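Local coordinates for Glyoxalase/bleomycin resistance protein/dioxygenase (Vibrio splendidus, PDB 2RK9) that is of unknown specific function but belongs to the glyoxalase/bleomycin resistance/dioxygenase superfamily, whose members commonly build their active sites from paired βαβββ modules, at residues Ser21-Val24 and Asp25-Phe29. The protein carries 1 engineered substitution. Numbering follows the deposited sequence.
Sequences SFFV and DVLGF
Phe22 O accepts Leu27 N at 3.1 Å and, weakly, Val26 N, marking a pi-type widening near the C-terminus of helix 16-26, the helix of an N-terminal βαβββ module. Gly28 then leaves helical geometry with phi 80°, and the chain turns so that Phe29 N reaches back six residues to Phe23 O, a 2.9 Å bond that is almost straight at its hydrogen. The turn sets the Phe23 and Phe29 side chains alongside each other, and their rings form a T-shaped pair with planes at 79°. The Phe23 edge supplies CD2, which stands 3.7 Å above the centre of the Phe29 ring. Leu43 of strand 40-45 touches Phe23 and Phe29, tying the helix end to the sheet. Phe22 has CG anti to the backbone N (chi1 -176°), which carries its ring down the helix over Val26; a CH-pi contact follows, with Val26 CB 4.1 Å from the ring centroid. Leu27 CD1 approaches that ring obliquely, 3.9 Å from Phe22 CE2, and also lies over a face of Phe23. Arg90 of the second subunit hydrogen-bonds Asp25 O, placing this helix end at the dimer interface. One water donates to both Val24 O, at 3.2 Å, and Phe29 O, at 2.7 Å.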
loop_
_atom_site.group_PDB
_atom_site.type_symbol
_atom_site.label_atom_id
_atom_site.label_comp_id
_atom_site.label_asym_id
_atom_site.label_seq_id
_atom_site.Cartn_x
_atom_site.Cartn_y
_atom_site.Cartn_z
ATOM N N SER B 21 -0.817 -7.162 -17.575
ATOM C CA SER B 21 -0.636 -6.429 -18.826
ATOM C C SER B 21 -0.832 -4.943 -18.620
ATOM O O SER B 21 -0.157 -4.128 -19.246
ATOM C CB SER B 21 -1.613 -6.932 -19.889
ATOM O OG SER B 21 -1.384 -8.305 -20.154
ATOM N N PHE B 22 -1.758 -4.589 -17.739
ATOM C CA PHE B 22 -2.024 -3.184 -17.468
ATOM C C PHE B 22 -0.797 -2.538 -16.844
ATOM O O PHE B 22 -0.343 -1.486 -17.281
ATOM C CB PHE B 22 -3.198 -3.027 -16.506
ATOM C CG PHE B 22 -3.574 -1.601 -16.266
ATOM C CD1 PHE B 22 -4.360 -0.918 -17.189
ATOM C CD2 PHE B 22 -3.128 -0.931 -15.132
ATOM C CE1 PHE B 22 -4.694 0.414 -16.986
ATOM C CE2 PHE B 22 -3.458 0.401 -14.924
ATOM C CZ PHE B 22 -4.243 1.074 -15.850
ATOM N N PHE B 23 -0.266 -3.173 -15.805
ATOM C CA PHE B 23 0.909 -2.640 -15.133
ATOM C C PHE B 23 2.129 -2.583 -16.042
ATOM O O PHE B 23 2.862 -1.599 -16.035
ATOM C CB PHE B 23 1.232 -3.462 -13.886
ATOM C CG PHE B 23 0.433 -3.065 -12.687
ATOM C CD1 PHE B 23 -0.916 -3.381 -12.595
ATOM C CD2 PHE B 23 1.020 -2.323 -11.673
ATOM C CE1 PHE B 23 -1.675 -2.962 -11.510
ATOM C CE2 PHE B 23 0.273 -1.896 -10.580
ATOM C CZ PHE B 23 -1.078 -2.215 -10.500
ATOM N N VAL B 24 2.347 -3.639 -16.818
ATOM C CA VAL B 24 3.499 -3.668 -17.714
ATOM C C VAL B 24 3.308 -2.764 -18.935
ATOM O O VAL B 24 4.107 -1.861 -19.175
ATOM C CB VAL B 24 3.803 -5.116 -18.210
ATOM C CG1 VAL B 24 4.888 -5.089 -19.272
ATOM C CG2 VAL B 24 4.246 -5.983 -17.049
ATOM N N ASP B 25 2.244 -2.992 -19.698
ATOM C CA ASP B 25 2.013 -2.207 -20.905
ATOM C C ASP B 25 1.637 -0.740 -20.682
ATOM O O ASP B 25 2.263 0.161 -21.244
ATOM C CB ASP B 25 0.948 -2.884 -21.783
ATOM C CG ASP B 25 1.299 -4.326 -22.139
ATOM O OD1 ASP B 25 2.503 -4.654 -22.219
ATOM O OD2 ASP B 25 0.358 -5.130 -22.354
ATOM N N VAL B 26 0.620 -0.497 -19.866
ATOM C CA VAL B 26 0.168 0.866 -19.610
ATOM C C VAL B 26 1.058 1.672 -18.663
ATOM O O VAL B 26 1.360 2.837 -18.934
ATOM C CB VAL B 26 -1.273 0.872 -19.039
ATOM C CG1 VAL B 26 -1.727 2.305 -18.784
ATOM C CG2 VAL B 26 -2.230 0.177 -20.015
ATOM N N LEU B 27 1.481 1.061 -17.560
ATOM C CA LEU B 27 2.292 1.775 -16.576
ATOM C C LEU B 27 3.804 1.604 -16.693
ATOM O O LEU B 27 4.567 2.345 -16.076
ATOM C CB LEU B 27 1.829 1.398 -15.164
ATOM C CG LEU B 27 0.354 1.684 -14.853
ATOM C CD1 LEU B 27 0.049 1.311 -13.409
ATOM C CD2 LEU B 27 0.055 3.160 -15.087
ATOM N N GLY B 28 4.239 0.622 -17.472
ATOM C CA GLY B 28 5.665 0.416 -17.653
ATOM C C GLY B 28 6.384 -0.332 -16.548
ATOM O O GLY B 28 7.602 -0.224 -16.429
ATOM N N PHE B 29 5.652 -1.080 -15.729
ATOM C CA PHE B 29 6.294 -1.845 -14.669
ATOM C C PHE B 29 7.056 -2.998 -15.304
ATOM O O PHE B 29 6.821 -3.340 -16.462
ATOM C CB PHE B 29 5.260 -2.422 -13.694
ATOM C CG PHE B 29 4.741 -1.434 -12.694
ATOM C CD1 PHE B 29 4.118 -0.263 -13.107
ATOM C CD2 PHE B 29 4.859 -1.688 -11.333
ATOM C CE1 PHE B 29 3.618 0.644 -12.173
ATOM C CE2 PHE B 29 4.366 -0.793 -10.393
ATOM C CZ PHE B 29 3.743 0.376 -10.812
HETATM O O HOH W 1 7.167 -2.637 -19.000
#